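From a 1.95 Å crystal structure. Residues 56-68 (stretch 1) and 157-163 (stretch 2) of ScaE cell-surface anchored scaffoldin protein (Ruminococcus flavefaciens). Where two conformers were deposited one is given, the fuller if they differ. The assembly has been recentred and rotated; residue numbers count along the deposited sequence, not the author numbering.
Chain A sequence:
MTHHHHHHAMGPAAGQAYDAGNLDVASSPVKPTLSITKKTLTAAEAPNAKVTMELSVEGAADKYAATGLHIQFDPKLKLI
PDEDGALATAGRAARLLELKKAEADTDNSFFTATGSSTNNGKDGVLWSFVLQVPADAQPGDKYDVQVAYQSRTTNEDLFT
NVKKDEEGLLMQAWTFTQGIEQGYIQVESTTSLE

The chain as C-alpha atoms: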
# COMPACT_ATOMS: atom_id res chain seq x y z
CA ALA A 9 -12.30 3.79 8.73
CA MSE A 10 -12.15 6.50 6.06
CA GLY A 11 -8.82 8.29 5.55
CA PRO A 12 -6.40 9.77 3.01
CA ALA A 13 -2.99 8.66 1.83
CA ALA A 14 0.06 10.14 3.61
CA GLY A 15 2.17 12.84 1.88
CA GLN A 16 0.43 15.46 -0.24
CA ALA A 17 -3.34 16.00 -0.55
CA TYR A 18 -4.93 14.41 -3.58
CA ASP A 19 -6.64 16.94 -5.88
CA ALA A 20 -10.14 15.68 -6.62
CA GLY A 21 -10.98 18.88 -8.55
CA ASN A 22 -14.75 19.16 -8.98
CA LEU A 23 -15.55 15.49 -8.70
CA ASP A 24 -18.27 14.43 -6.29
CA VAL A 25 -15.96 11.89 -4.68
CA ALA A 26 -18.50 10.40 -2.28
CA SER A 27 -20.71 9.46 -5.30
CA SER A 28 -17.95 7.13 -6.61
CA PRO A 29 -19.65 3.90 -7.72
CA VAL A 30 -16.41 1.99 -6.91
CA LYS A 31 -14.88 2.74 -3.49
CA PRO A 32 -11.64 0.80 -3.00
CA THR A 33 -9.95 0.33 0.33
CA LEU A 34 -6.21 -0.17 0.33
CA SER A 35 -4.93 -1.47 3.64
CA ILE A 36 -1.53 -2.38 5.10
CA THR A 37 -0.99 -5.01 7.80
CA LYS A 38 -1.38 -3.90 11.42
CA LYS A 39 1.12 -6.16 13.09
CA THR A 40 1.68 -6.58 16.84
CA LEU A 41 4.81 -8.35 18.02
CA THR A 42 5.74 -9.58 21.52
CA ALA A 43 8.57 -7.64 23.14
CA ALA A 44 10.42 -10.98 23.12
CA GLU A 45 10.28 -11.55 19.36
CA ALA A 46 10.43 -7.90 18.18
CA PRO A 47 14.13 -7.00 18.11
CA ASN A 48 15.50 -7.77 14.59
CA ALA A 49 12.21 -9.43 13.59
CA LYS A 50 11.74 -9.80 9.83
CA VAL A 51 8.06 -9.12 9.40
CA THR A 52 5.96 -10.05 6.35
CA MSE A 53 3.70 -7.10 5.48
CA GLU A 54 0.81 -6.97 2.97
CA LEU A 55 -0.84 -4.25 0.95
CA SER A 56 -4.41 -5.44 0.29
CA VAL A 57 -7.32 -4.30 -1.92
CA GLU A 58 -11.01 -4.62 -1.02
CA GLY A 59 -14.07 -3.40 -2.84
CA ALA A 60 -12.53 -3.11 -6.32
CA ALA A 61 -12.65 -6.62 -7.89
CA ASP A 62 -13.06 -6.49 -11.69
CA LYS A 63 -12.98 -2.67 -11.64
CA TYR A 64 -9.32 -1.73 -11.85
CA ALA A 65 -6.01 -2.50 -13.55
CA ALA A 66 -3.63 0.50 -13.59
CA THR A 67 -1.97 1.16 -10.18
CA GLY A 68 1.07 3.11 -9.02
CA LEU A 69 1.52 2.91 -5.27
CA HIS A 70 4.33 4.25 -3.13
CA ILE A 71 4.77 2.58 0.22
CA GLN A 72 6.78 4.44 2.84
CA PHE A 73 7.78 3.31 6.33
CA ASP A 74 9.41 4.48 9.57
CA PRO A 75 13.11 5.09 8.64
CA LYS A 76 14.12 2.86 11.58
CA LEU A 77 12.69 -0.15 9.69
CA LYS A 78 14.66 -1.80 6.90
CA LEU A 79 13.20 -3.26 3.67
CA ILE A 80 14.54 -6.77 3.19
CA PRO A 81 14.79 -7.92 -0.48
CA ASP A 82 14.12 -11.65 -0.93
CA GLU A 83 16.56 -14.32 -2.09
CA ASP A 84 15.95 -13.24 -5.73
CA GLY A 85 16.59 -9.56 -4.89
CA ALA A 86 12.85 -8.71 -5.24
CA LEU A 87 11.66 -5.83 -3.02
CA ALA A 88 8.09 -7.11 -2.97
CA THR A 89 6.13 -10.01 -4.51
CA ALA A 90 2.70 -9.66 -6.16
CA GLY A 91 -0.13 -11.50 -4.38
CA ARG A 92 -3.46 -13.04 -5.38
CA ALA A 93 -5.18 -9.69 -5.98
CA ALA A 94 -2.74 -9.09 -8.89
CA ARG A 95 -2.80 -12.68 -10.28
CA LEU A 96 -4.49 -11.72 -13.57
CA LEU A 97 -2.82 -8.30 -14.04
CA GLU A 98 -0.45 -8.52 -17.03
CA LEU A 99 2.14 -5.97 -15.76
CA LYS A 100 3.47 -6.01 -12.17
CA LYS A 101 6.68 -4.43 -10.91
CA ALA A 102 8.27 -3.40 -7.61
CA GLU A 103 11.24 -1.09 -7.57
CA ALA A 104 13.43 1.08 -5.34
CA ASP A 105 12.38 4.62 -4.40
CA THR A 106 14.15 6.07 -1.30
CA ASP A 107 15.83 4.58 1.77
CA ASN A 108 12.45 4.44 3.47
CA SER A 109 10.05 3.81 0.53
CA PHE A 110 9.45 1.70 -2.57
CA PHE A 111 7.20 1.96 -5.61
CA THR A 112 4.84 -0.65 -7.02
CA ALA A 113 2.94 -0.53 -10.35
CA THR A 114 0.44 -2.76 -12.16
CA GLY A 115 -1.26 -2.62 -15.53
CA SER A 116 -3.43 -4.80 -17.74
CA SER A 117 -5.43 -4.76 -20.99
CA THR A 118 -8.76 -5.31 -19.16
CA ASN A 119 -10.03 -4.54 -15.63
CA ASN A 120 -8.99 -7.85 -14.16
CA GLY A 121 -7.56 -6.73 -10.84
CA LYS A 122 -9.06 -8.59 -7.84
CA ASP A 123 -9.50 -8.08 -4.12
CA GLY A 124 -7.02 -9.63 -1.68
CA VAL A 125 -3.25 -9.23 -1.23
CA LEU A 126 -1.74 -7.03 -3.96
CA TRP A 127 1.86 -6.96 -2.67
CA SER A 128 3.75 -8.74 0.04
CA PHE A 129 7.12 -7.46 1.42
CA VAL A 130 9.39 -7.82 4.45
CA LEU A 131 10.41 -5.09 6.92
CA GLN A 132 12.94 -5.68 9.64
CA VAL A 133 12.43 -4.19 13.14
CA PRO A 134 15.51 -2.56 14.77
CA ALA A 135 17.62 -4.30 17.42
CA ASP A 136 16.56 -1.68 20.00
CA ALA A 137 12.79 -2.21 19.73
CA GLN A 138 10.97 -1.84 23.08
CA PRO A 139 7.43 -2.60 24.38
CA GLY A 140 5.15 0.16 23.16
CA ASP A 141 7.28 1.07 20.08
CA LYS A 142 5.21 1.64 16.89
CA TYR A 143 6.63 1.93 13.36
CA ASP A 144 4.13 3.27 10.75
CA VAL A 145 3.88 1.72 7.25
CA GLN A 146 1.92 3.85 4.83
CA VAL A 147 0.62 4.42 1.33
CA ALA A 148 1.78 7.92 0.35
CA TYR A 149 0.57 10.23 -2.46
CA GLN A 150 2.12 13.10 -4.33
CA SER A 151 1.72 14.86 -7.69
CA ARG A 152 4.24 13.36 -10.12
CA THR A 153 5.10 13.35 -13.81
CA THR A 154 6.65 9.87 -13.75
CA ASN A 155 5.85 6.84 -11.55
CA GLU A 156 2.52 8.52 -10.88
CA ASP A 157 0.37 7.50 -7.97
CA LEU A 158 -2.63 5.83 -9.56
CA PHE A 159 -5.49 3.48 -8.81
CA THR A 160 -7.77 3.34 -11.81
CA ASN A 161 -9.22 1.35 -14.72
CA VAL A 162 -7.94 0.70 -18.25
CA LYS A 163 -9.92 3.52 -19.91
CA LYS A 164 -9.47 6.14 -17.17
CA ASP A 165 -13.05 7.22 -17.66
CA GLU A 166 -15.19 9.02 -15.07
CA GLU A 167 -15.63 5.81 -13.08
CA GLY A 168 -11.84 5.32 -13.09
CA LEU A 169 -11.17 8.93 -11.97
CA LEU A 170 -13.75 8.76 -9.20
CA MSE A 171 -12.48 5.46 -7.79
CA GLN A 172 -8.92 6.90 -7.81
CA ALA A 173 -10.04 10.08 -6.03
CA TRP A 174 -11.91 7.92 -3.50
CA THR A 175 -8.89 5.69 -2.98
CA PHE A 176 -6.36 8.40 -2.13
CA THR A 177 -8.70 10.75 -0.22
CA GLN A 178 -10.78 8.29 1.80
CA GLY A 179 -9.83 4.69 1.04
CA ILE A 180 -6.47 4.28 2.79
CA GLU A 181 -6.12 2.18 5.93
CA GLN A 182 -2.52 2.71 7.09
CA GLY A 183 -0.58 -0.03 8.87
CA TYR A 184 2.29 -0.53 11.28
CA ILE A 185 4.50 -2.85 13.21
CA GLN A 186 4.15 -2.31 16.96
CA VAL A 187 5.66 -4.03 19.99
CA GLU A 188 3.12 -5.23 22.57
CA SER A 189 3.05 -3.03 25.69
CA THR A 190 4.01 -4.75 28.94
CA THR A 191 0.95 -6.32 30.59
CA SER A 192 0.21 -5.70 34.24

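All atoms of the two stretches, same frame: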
# COMPACT_ATOMS: atom_id res chain seq x y z
N SER A 56 -3.20 -4.77 0.81
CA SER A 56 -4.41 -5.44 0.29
C SER A 56 -5.41 -4.48 -0.34
O SER A 56 -5.41 -3.29 -0.02
CB SER A 56 -5.11 -6.21 1.44
OG SER A 56 -4.25 -7.26 1.88
N VAL A 57 -6.25 -5.03 -1.22
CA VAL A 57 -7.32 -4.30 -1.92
C VAL A 57 -8.66 -4.95 -1.56
O VAL A 57 -8.78 -6.17 -1.53
CB VAL A 57 -7.17 -4.42 -3.46
CG1 VAL A 57 -8.35 -3.74 -4.17
CG2 VAL A 57 -5.87 -3.80 -3.95
N GLU A 58 -9.66 -4.13 -1.26
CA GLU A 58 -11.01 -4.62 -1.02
C GLU A 58 -11.94 -3.69 -1.75
O GLU A 58 -11.65 -2.49 -1.88
CB GLU A 58 -11.30 -4.58 0.49
CG GLU A 58 -12.42 -5.51 0.90
CD GLU A 58 -12.79 -5.39 2.40
OE1 GLU A 58 -11.88 -5.42 3.28
OE2 GLU A 58 -14.01 -5.27 2.67
N GLY A 59 -13.03 -4.24 -2.30
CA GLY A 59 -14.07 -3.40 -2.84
C GLY A 59 -13.84 -2.96 -4.27
O GLY A 59 -14.56 -2.10 -4.75
N ALA A 60 -12.85 -3.55 -4.96
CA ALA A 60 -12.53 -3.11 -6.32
C ALA A 60 -12.43 -4.24 -7.36
O ALA A 60 -11.96 -4.00 -8.47
CB ALA A 60 -11.21 -2.33 -6.30
N ALA A 61 -12.85 -5.47 -7.00
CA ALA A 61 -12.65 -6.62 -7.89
C ALA A 61 -13.32 -6.36 -9.22
O ALA A 61 -14.44 -5.87 -9.26
CB ALA A 61 -13.20 -7.90 -7.25
N ASP A 62 -12.62 -6.69 -10.31
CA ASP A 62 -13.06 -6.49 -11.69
C ASP A 62 -13.28 -5.05 -12.10
O ASP A 62 -13.88 -4.79 -13.14
CB ASP A 62 -14.29 -7.37 -12.01
CG ASP A 62 -14.06 -8.83 -11.66
OD1 ASP A 62 -12.97 -9.34 -11.99
OD2 ASP A 62 -14.94 -9.44 -11.03
N LYS A 63 -12.76 -4.10 -11.32
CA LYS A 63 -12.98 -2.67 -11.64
C LYS A 63 -11.72 -1.86 -11.89
O LYS A 63 -11.79 -0.66 -12.21
CB LYS A 63 -13.71 -1.99 -10.46
CG LYS A 63 -15.05 -2.63 -10.07
CD LYS A 63 -16.02 -2.61 -11.23
CE LYS A 63 -17.38 -3.19 -10.80
NZ LYS A 63 -18.30 -3.05 -11.98
N TYR A 64 -10.57 -2.47 -11.69
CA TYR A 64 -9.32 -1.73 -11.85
C TYR A 64 -8.27 -2.55 -12.57
O TYR A 64 -8.42 -3.78 -12.75
CB TYR A 64 -8.81 -1.24 -10.47
CG TYR A 64 -8.15 -2.36 -9.66
CD1 TYR A 64 -8.93 -3.26 -8.92
CD2 TYR A 64 -6.77 -2.53 -9.65
CE1 TYR A 64 -8.31 -4.30 -8.19
CE2 TYR A 64 -6.15 -3.57 -8.94
CZ TYR A 64 -6.94 -4.46 -8.23
OH TYR A 64 -6.37 -5.48 -7.53
N ALA A 65 -7.19 -1.86 -12.97
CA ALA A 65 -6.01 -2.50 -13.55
C ALA A 65 -4.73 -1.68 -13.34
O ALA A 65 -3.68 -2.27 -13.09
CB ALA A 65 -6.19 -2.71 -15.06
N ALA A 66 -4.81 -0.36 -13.57
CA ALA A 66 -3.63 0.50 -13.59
C ALA A 66 -3.41 1.02 -12.16
O ALA A 66 -4.27 1.74 -11.64
CB ALA A 66 -3.83 1.65 -14.51
N THR A 67 -2.29 0.66 -11.53
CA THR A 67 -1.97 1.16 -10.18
C THR A 67 -0.53 1.65 -10.15
O THR A 67 0.33 1.21 -10.94
CB THR A 67 -2.15 0.09 -9.04
OG1 THR A 67 -1.11 -0.90 -9.14
CG2 THR A 67 -3.53 -0.58 -9.09
N GLY A 68 -0.29 2.60 -9.26
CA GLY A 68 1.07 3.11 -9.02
C GLY A 68 0.99 3.48 -7.56
O GLY A 68 0.22 4.38 -7.17
N ASP A 157 1.24 8.21 -8.87
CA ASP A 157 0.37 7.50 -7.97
C ASP A 157 -1.01 7.37 -8.61
O ASP A 157 -1.66 8.37 -8.98
CB ASP A 157 0.29 8.21 -6.62
CG ASP A 157 1.65 8.23 -5.88
OD1 ASP A 157 2.27 7.15 -5.70
OD2 ASP A 157 2.08 9.34 -5.48
N LEU A 158 -1.45 6.13 -8.77
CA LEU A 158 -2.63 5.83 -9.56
C LEU A 158 -3.38 4.65 -8.96
O LEU A 158 -2.78 3.75 -8.38
CB LEU A 158 -2.26 5.41 -11.00
CG LEU A 158 -1.59 6.41 -11.94
CD1 LEU A 158 -1.28 5.69 -13.24
CD2 LEU A 158 -2.48 7.65 -12.20
N PHE A 159 -4.70 4.67 -9.10
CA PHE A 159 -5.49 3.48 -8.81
C PHE A 159 -6.76 3.59 -9.63
O PHE A 159 -7.70 4.27 -9.21
CB PHE A 159 -5.83 3.32 -7.32
CG PHE A 159 -6.36 1.95 -7.01
CD1 PHE A 159 -5.50 0.97 -6.58
CD2 PHE A 159 -7.70 1.63 -7.23
CE1 PHE A 159 -5.97 -0.36 -6.35
CE2 PHE A 159 -8.16 0.32 -6.99
CZ PHE A 159 -7.28 -0.67 -6.57
N THR A 160 -6.78 2.95 -10.79
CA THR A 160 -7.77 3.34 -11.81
C THR A 160 -7.97 2.20 -12.79
O THR A 160 -7.40 1.13 -12.60
CB THR A 160 -7.37 4.70 -12.53
OG1 THR A 160 -8.50 5.23 -13.23
CG2 THR A 160 -6.14 4.55 -13.47
N ASN A 161 -8.83 2.42 -13.80
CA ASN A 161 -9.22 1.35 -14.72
C ASN A 161 -8.53 1.50 -16.08
O ASN A 161 -7.81 2.49 -16.28
CB ASN A 161 -10.77 1.25 -14.82
CG ASN A 161 -11.43 2.54 -15.29
OD1 ASN A 161 -10.76 3.45 -15.78
ND2 ASN A 161 -12.76 2.61 -15.14
N VAL A 162 -8.73 0.58 -17.02
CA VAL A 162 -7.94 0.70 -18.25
C VAL A 162 -8.29 1.95 -19.07
O VAL A 162 -7.40 2.56 -19.65
CB VAL A 162 -7.91 -0.58 -19.14
CG1 VAL A 162 -7.40 -1.78 -18.35
CG2 VAL A 162 -9.25 -0.88 -19.75
N LYS A 163 -9.56 2.37 -19.08
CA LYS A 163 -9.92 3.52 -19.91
C LYS A 163 -9.66 4.89 -19.28
O LYS A 163 -9.63 5.91 -19.97
CB LYS A 163 -11.36 3.43 -20.33
CG LYS A 163 -11.58 2.48 -21.49
CD LYS A 163 -13.06 2.31 -21.73
CE LYS A 163 -13.31 1.43 -22.95
NZ LYS A 163 -14.78 1.45 -23.22
O HOH W 1 -13.98 0.30 -13.73

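A short antiparallel β ladder joins the two stretches, backed by a small apolar cluster in which the ring of Phe159 meets Val57, Ala60, Tyr64 and Thr67. Strands 66-68 and 158-160 run in opposite directions, their axes 161° apart and 4.3 Å at closest approach. At one end Gly68 and Leu158 form a reciprocal hydrogen-bonded pair: Gly68 N donates to Leu158 O and Leu158 N to Gly68 O, both at 2.9 Å. At the other, Thr160 N donates to Ala66 O (2.9 Å), while Thr160 O accepts from both Ala66 N (3.1 Å) and Ala65 N (3.0 Å); the Ala65 bond is nearly straight at 174°, so the pairing reaches one residue beyond the strand. Between them, Thr67 and Phe159 are a non-hydrogen-bonded pair, with CA atoms 4.4 Å apart. Their CA-H groups still point at carbonyls of the facing strand: Thr67 CA lies 3.3 Å from Leu158 O, and Phe159 CA 3.5 Å from Ala66 O.

The side chains of Thr67 and Phe159 leave the same face of the sheet, where Thr67 CG2 sits 3.5 Å from Phe159 CD1. Phe159, in the t rotamer, carries its ring on to the loop and the preceding strand. It forms an offset stack with Tyr64, centroids 4.6 Å apart and planes at 28°, placing Phe159 CZ over one face of the tyrosine ring. Ala60 CB meets the edge of the Phe159 ring, 4.1 Å from CE2, and Val57 CG1 approaches CZ to 4.0 Å. Ala60 also opens a type II turn, closed by Lys63 N to Ala60 O at 3.0 Å.

The other face carries Ala66, Leu158 and Thr160; Ala66 CB packs 3.9 Å from Thr160 CG2. Beyond the ladder, Ala65 CB touches Val162 CG1 (3.6 Å), and one water bridges Lys63 O (2.8 Å) and Asn161 ND2 (3.0 Å).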